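Local coordinates for uncharacterized protein (Slackia heliotrinireducens DSM 20476, PDB 4S1P), which is of unknown substrate but probably hydrolyses esters, as a putative SGNH hydrolase of the GDSL-like lipase/acylhydrolase family, at residues R5-G10 and D65-Q70; D21-L26 and L178-T183; G98-I103 and G142-D147. All blocks are in the same frame, centred on the assembly; numbering follows the deposited sequence. Where two conformers were deposited one is given.

Contact 1 of 3, residues R5-G10 and D65-Q70; sequences RILMLG and DFVVMQ
Strands 5-10 and 66-69 run parallel side by side in the central sheet of an alpha/beta SGNH hydrolase fold. Residue by residue they pair from Ile6 with Phe66 to Leu9 with Met69. The tight part lies in the middle and is buried. Leu7 N gives a nearly straight bond to Phe66 O (172°). Val68 N meets Leu7 O at 2.7 Å, almost along the C=O axis, and Leu9 N reaches Val68 O in the same way. On one face Val68 has a branch for each neighbour. Its CG2, anti to the carbonyl carbon, lies beside Ile6 CG2 at 3.8 Å. Its CG1 meets Met8 CE at 4.0 Å, where the selenomethionine chain bends at chi3 (81°). On the other face the side chains of Leu9 and Val67 cross obliquely, with Leu9 CD1 4.0 Å from Val67 CG1.

The start of the pair is more open, with Arg5, Asp65 and Phe66 partly exposed. Asp65 OD2 takes Arg5 N at 2.9 Å through its anti lone pair. Asp65 N bonds to Arg5 O, and Phe66 N adds a weak bond to the same oxygen. The guanidinium of Arg5 leads away to Glu30 and Glu62. The far end is buried again: Gln70 bends at chi2, and its OE1 lies 3.4 Å from Gly10 CA. Its amide bonds to Thr14 and Asn11, near an unidentified ligand and a possible Ser-His-Asp triad. Helices 19-27 and 170-184 pack on the Ile6, Met8 and Val68 face, helix 80-96 packs on Val67 and Met69, and strand 29-35 flanks 5-10.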
# COMPACT_ATOMS: atom_id res chain seq x y z
N ARG A 5 15.79 7.24 1.13
CA ARG A 5 15.66 5.86 0.66
C ARG A 5 14.34 5.29 1.16
O ARG A 5 14.05 5.32 2.36
CB ARG A 5 16.84 4.98 1.10
CG ARG A 5 18.20 5.57 0.69
CD ARG A 5 19.36 4.56 0.90
NE ARG A 5 19.35 3.55 -0.17
CZ ARG A 5 19.06 2.25 -0.03
NH1 ARG A 5 19.04 1.49 -1.10
NH2 ARG A 5 18.79 1.71 1.15
N ILE A 6 13.60 4.72 0.23
CA ILE A 6 12.23 4.23 0.48
C ILE A 6 12.15 2.77 0.02
O ILE A 6 12.51 2.45 -1.11
CB ILE A 6 11.18 5.05 -0.29
CG1 ILE A 6 11.27 6.53 0.09
CG2 ILE A 6 9.78 4.51 -0.04
CD1 ILE A 6 10.49 7.44 -0.85
N LEU A 7 11.69 1.88 0.90
CA LEU A 7 11.41 0.48 0.56
C LEU A 7 9.91 0.32 0.47
O LEU A 7 9.21 0.68 1.40
CB LEU A 7 11.95 -0.43 1.66
CG LEU A 7 11.70 -1.92 1.49
CD1 LEU A 7 12.29 -2.47 0.20
CD2 LEU A 7 12.23 -2.65 2.73
N MSE A 8 9.43 -0.19 -0.65
CA MSE A 8 8.00 -0.38 -0.86
C MSE A 8 7.67 -1.85 -0.97
O MSE A 8 8.35 -2.60 -1.68
CB MSE A 8 7.55 0.27 -2.17
CG MSE A 8 7.93 1.75 -2.23
SE MSE A 8 7.09 2.61 -3.80
CE MSE A 8 5.33 2.91 -3.04
N LEU A 9 6.69 -2.27 -0.19
CA LEU A 9 6.23 -3.63 -0.18
C LEU A 9 4.80 -3.65 -0.73
O LEU A 9 3.93 -2.93 -0.21
CB LEU A 9 6.22 -4.17 1.26
CG LEU A 9 7.44 -3.84 2.14
CD1 LEU A 9 7.24 -4.41 3.55
CD2 LEU A 9 8.73 -4.32 1.48
N GLY A 10 4.53 -4.44 -1.76
CA GLY A 10 3.19 -4.40 -2.36
C GLY A 10 3.00 -5.34 -3.52
O GLY A 10 3.71 -6.35 -3.65
N ASP A 65 14.74 5.34 5.05
CA ASP A 65 13.96 6.39 5.72
C ASP A 65 12.53 5.99 5.97
O ASP A 65 11.94 6.33 6.99
CB ASP A 65 14.02 7.66 4.91
CG ASP A 65 15.44 8.22 4.83
OD1 ASP A 65 15.87 8.81 5.83
OD2 ASP A 65 16.16 7.98 3.86
N PHE A 66 11.95 5.28 5.01
CA PHE A 66 10.57 4.87 5.07
C PHE A 66 10.41 3.46 4.54
O PHE A 66 11.13 3.06 3.64
CB PHE A 66 9.70 5.79 4.20
CG PHE A 66 9.67 7.23 4.66
CD1 PHE A 66 8.88 7.61 5.72
CD2 PHE A 66 10.45 8.18 4.04
CE1 PHE A 66 8.84 8.93 6.16
CE2 PHE A 66 10.40 9.49 4.45
CZ PHE A 66 9.61 9.87 5.53
N VAL A 67 9.43 2.75 5.10
CA VAL A 67 8.99 1.47 4.57
C VAL A 67 7.50 1.59 4.29
O VAL A 67 6.72 1.84 5.20
CB VAL A 67 9.24 0.30 5.52
CG1 VAL A 67 8.71 -1.00 4.93
CG2 VAL A 67 10.74 0.18 5.83
N VAL A 68 7.14 1.49 3.00
CA VAL A 68 5.72 1.65 2.58
C VAL A 68 5.10 0.26 2.46
O VAL A 68 5.68 -0.62 1.84
CB VAL A 68 5.62 2.38 1.25
CG1 VAL A 68 4.18 2.53 0.80
CG2 VAL A 68 6.30 3.73 1.34
N MSE A 69 3.90 0.09 3.04
CA MSE A 69 3.26 -1.19 3.10
C MSE A 69 1.92 -1.14 2.40
O MSE A 69 1.05 -0.36 2.80
CB MSE A 69 3.03 -1.61 4.56
CG MSE A 69 4.33 -1.64 5.36
SE MSE A 69 4.05 -1.71 7.29
CE MSE A 69 3.18 0.05 7.42
N GLN A 70 1.75 -1.97 1.36
CA GLN A 70 0.50 -2.04 0.62
C GLN A 70 -0.02 -3.48 0.59
O GLN A 70 0.65 -4.36 0.09
CB GLN A 70 0.71 -1.54 -0.83
CG GLN A 70 -0.53 -1.60 -1.71
CD GLN A 70 -0.42 -2.61 -2.82
OE1 GLN A 70 0.55 -2.61 -3.58
NE2 GLN A 70 -1.40 -3.49 -2.92

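Contact 2 of 3, residues D21-L26 and L178-T183; sequences DMLAEL and LVLAET
Helix segments 21-26 and 178-183 run in broadly the same direction, with axes 9.4 Å apart and crossing at -39°. They belong to helices 19-27 and 170-184 of the alpha/beta SGNH hydrolase fold, which lie next to each other on one face of the central parallel sheet. The backbones come nearest at Leu23 and Ala181, whose CA atoms are 6.3 Å apart, consistent with the small side chain of Ala181.

The contact between the segments is apolar and has no hydrogen bond across it. Leu23 and Leu26, one helical turn apart, both point toward the partner helix. They meet it at different depths. Leu23 is on the buried side. Its CG stands anti to the backbone N (chi1 -180°), and CD1 is the branch that touches. This methyl lies over the partner backbone between Leu180 and Ala181, 4.0 Å from Leu180 CB. Leu180 also points toward helix 19-27, and its end methyls continue to Met8 of strand 4-10. Leu23 reaches the same Met8, so the buried side of the helix pair rests on the sheet there.

Leu26 is on the exposed side. Its CB already faces the methyl of Ala181. With CG beside the backbone N (chi1 -73°), CD1 reaches that methyl too, 4.1 Å from Ala181 CB. Leu178 starts away from helix 19-27, but its tip turns back. The two leucines cross at about a right angle, tip to tip, and both methyls of Leu26 touch a single methyl of Leu178: Leu26 CD1 lies 3.9 Å from Leu178 CD2, and Leu26 CD2 lies 4.0 Å from that same atom. Deeper in the contact, Leu23 CD1 comes to 3.6 Å from Ala181 N.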
# COMPACT_ATOMS: atom_id res chain seq x y z
N ASP A 21 8.63 4.75 -9.78
CA ASP A 21 9.51 5.70 -10.49
C ASP A 21 8.99 7.15 -10.32
O ASP A 21 9.77 8.09 -10.14
CB ASP A 21 9.54 5.35 -11.98
CG ASP A 21 10.42 4.16 -12.33
OD1 ASP A 21 11.23 3.69 -11.51
OD2 ASP A 21 10.34 3.73 -13.50
N MSE A 22 7.68 7.32 -10.39
CA MSE A 22 7.06 8.63 -10.19
C MSE A 22 7.33 9.12 -8.79
O MSE A 22 7.70 10.27 -8.56
CB MSE A 22 5.55 8.65 -10.47
CG MSE A 22 5.22 8.40 -11.92
SE MSE A 22 3.36 8.85 -12.41
CE MSE A 22 2.57 7.32 -11.60
N LEU A 23 7.15 8.24 -7.80
CA LEU A 23 7.39 8.65 -6.44
C LEU A 23 8.88 9.02 -6.22
O LEU A 23 9.18 10.01 -5.54
CB LEU A 23 6.99 7.51 -5.53
CG LEU A 23 7.15 7.72 -4.03
CD1 LEU A 23 6.34 8.92 -3.58
CD2 LEU A 23 6.71 6.47 -3.29
N ALA A 24 9.77 8.23 -6.80
CA ALA A 24 11.20 8.48 -6.70
C ALA A 24 11.55 9.87 -7.26
O ALA A 24 12.36 10.61 -6.68
CB ALA A 24 11.97 7.44 -7.45
N GLU A 25 10.95 10.20 -8.40
CA GLU A 25 11.29 11.50 -9.01
C GLU A 25 10.65 12.65 -8.23
O GLU A 25 11.27 13.71 -8.08
CB GLU A 25 10.87 11.48 -10.49
CG GLU A 25 11.66 12.42 -11.34
CD GLU A 25 11.49 12.14 -12.84
OE1 GLU A 25 12.31 11.35 -13.41
OE2 GLU A 25 10.54 12.72 -13.41
N LEU A 26 9.44 12.46 -7.70
CA LEU A 26 8.79 13.46 -6.86
C LEU A 26 9.59 13.81 -5.61
O LEU A 26 9.64 14.97 -5.20
CB LEU A 26 7.39 13.04 -6.44
CG LEU A 26 6.32 13.06 -7.52
CD1 LEU A 26 5.07 12.33 -7.06
CD2 LEU A 26 5.93 14.49 -7.88
N LEU A 178 1.37 11.08 -5.65
CA LEU A 178 1.31 12.42 -5.05
C LEU A 178 0.92 12.35 -3.57
O LEU A 178 1.49 13.05 -2.72
CB LEU A 178 0.33 13.32 -5.81
CG LEU A 178 0.77 13.74 -7.21
CD1 LEU A 178 -0.44 14.32 -7.91
CD2 LEU A 178 1.95 14.71 -7.17
N VAL A 179 -0.02 11.46 -3.24
CA VAL A 179 -0.41 11.29 -1.86
C VAL A 179 0.75 10.73 -1.00
O VAL A 179 1.03 11.18 0.10
CB VAL A 179 -1.66 10.39 -1.77
CG1 VAL A 179 -2.01 10.07 -0.33
CG2 VAL A 179 -2.88 11.05 -2.44
N LEU A 180 1.41 9.71 -1.53
CA LEU A 180 2.55 9.12 -0.85
C LEU A 180 3.67 10.16 -0.68
O LEU A 180 4.26 10.25 0.39
CB LEU A 180 3.06 7.87 -1.58
CG LEU A 180 2.20 6.63 -1.41
CD1 LEU A 180 2.40 5.67 -2.58
CD2 LEU A 180 2.47 5.95 -0.09
N ALA A 181 3.94 10.94 -1.72
CA ALA A 181 4.97 11.97 -1.64
C ALA A 181 4.63 13.02 -0.57
O ALA A 181 5.50 13.47 0.16
CB ALA A 181 5.15 12.62 -3.00
N GLU A 182 3.37 13.42 -0.48
CA GLU A 182 2.93 14.36 0.54
C GLU A 182 3.13 13.80 1.94
O GLU A 182 3.60 14.50 2.86
CB GLU A 182 1.47 14.80 0.34
CG GLU A 182 0.99 15.76 1.42
CD GLU A 182 0.01 16.79 0.92
OE1 GLU A 182 0.03 17.92 1.45
OE2 GLU A 182 -0.76 16.49 -0.02
N THR A 183 2.81 12.53 2.08
CA THR A 183 2.94 11.85 3.36
C THR A 183 4.42 11.79 3.83
O THR A 183 4.72 12.01 5.03
CB THR A 183 2.30 10.44 3.26
OG1 THR A 183 0.93 10.54 2.88
CG2 THR A 183 2.37 9.70 4.57

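Contact 3 of 3, residues G98-I103 and G142-D147; sequences GAQPVI and GALLAD
Gln100 and Leu144 cross at about a right angle where the parallel strands 100-105 and 144-147 begin to pair. The glutamine chain bends at chi2 (65°) and passes the leucine, with CG 3.9 Å from Leu144 CD1. The bend returns the amide to the backbone. Its NE2 bonds to Gly142 O at 3.1 Å and to Pro101 O at 2.9 Å. Both acceptors lie close to the amide plane, and both offer a lone pair.

On the face of Ile103 and Leu145, opposite Val102 and Leu144, Ile103 is set between two partners. Its CG1, anti to the carbonyl carbon, is 3.9 Å from Ala143 CB. Its CG2 touches Leu145, and the two chains cross obliquely. Ile103 CG2 and Leu145 CD1 are only 3.5 Å apart, a tight methyl contact. In the backbone, Ile103 N gives a bond to Leu144 O almost along the C=O axis (2.7 Å), and Ala146 N bonds to Ile103 O.

Strand 144-147 is the outermost strand on this side of the sheet. The two bonds from NE2 fix the rotation of the Gln100 amide. Pro101 O is gripped by two donors, Gln100 NE2 and Leu144 N, and the side-chain amide also ties down Gly142, just before the strand.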
# COMPACT_ATOMS: atom_id res chain seq x y z
N GLY A 98 15.11 1.69 12.28
CA GLY A 98 15.24 3.14 12.18
C GLY A 98 14.50 3.80 11.04
O GLY A 98 14.72 4.99 10.78
N ALA A 99 13.54 3.08 10.46
CA ALA A 99 12.74 3.60 9.36
C ALA A 99 11.33 3.93 9.88
O ALA A 99 10.82 3.30 10.80
CB ALA A 99 12.64 2.57 8.24
N GLN A 100 10.68 4.87 9.22
CA GLN A 100 9.31 5.21 9.51
C GLN A 100 8.34 4.38 8.63
O GLN A 100 8.41 4.47 7.41
CB GLN A 100 9.06 6.70 9.26
CG GLN A 100 7.61 7.10 9.39
CD GLN A 100 7.03 6.95 10.78
OE1 GLN A 100 7.55 7.53 11.75
NE2 GLN A 100 5.92 6.21 10.91
N PRO A 101 7.47 3.57 9.24
CA PRO A 101 6.50 2.84 8.43
C PRO A 101 5.41 3.76 7.89
O PRO A 101 5.00 4.72 8.54
CB PRO A 101 5.94 1.79 9.40
CG PRO A 101 6.23 2.32 10.77
CD PRO A 101 7.45 3.19 10.66
N VAL A 102 4.95 3.43 6.68
CA VAL A 102 3.92 4.19 5.97
C VAL A 102 2.91 3.20 5.41
O VAL A 102 3.30 2.26 4.73
CB VAL A 102 4.54 5.02 4.81
CG1 VAL A 102 3.48 5.74 4.00
CG2 VAL A 102 5.56 6.01 5.35
N ILE A 103 1.63 3.43 5.68
CA ILE A 103 0.60 2.63 5.09
C ILE A 103 0.18 3.27 3.76
O ILE A 103 -0.22 4.44 3.73
CB ILE A 103 -0.63 2.52 6.02
CG1 ILE A 103 -0.28 1.69 7.26
CG2 ILE A 103 -1.84 1.96 5.27
CD1 ILE A 103 -1.24 1.92 8.39
N GLY A 142 1.60 3.28 14.74
CA GLY A 142 2.31 4.53 14.57
C GLY A 142 2.77 4.78 13.16
O GLY A 142 3.61 5.64 12.93
N ALA A 143 2.22 4.07 12.20
CA ALA A 143 2.58 4.30 10.80
C ALA A 143 1.87 5.54 10.27
O ALA A 143 0.74 5.84 10.67
CB ALA A 143 2.21 3.07 9.98
N LEU A 144 2.53 6.25 9.36
CA LEU A 144 1.90 7.33 8.69
C LEU A 144 0.92 6.75 7.67
O LEU A 144 1.21 5.78 7.03
CB LEU A 144 2.94 8.16 7.94
CG LEU A 144 4.06 8.73 8.77
CD1 LEU A 144 5.01 9.49 7.85
CD2 LEU A 144 3.46 9.62 9.86
N LEU A 145 -0.24 7.36 7.51
CA LEU A 145 -1.23 6.89 6.54
C LEU A 145 -1.22 7.77 5.32
O LEU A 145 -1.51 8.96 5.42
CB LEU A 145 -2.64 6.86 7.14
CG LEU A 145 -3.73 6.42 6.17
CD1 LEU A 145 -3.51 5.01 5.64
CD2 LEU A 145 -5.10 6.50 6.83
N ALA A 146 -0.93 7.16 4.17
CA ALA A 146 -1.14 7.81 2.88
C ALA A 146 -2.53 7.37 2.41
O ALA A 146 -2.68 6.25 1.93
CB ALA A 146 -0.04 7.38 1.92
N ASP A 147 -3.53 8.24 2.63
CA ASP A 147 -4.92 7.89 2.41
C ASP A 147 -5.27 8.18 0.97
O ASP A 147 -5.71 9.27 0.65
CB ASP A 147 -5.78 8.68 3.39
CG ASP A 147 -7.26 8.34 3.34
OD1 ASP A 147 -7.67 7.62 2.41
OD2 ASP A 147 -8.03 8.80 4.21

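Contact 1 is the most buried of the three and joins two inner strands. Contact 3 belongs to the same parallel sheet but brings in the outermost strand 144-147, and is only partly buried. Strands 66-69 and 100-105 are neighbours, and probable backbone hydrogen bonds from Val102 N to Val67 O and from Met69 N to Val102 O connect the two contacts. Contact 2 lies farther out and is partly buried, running from buried Leu23 and Leu180 to exposed Leu26. It is purely apolar, whereas contacts 1 and 3 combine backbone hydrogen bonds with apolar packing. Its helices rest on both strand pairs, through Val68 of contact 1 and Ala146 of contact 3. Along the chain, contact 3 is nested within contact 2.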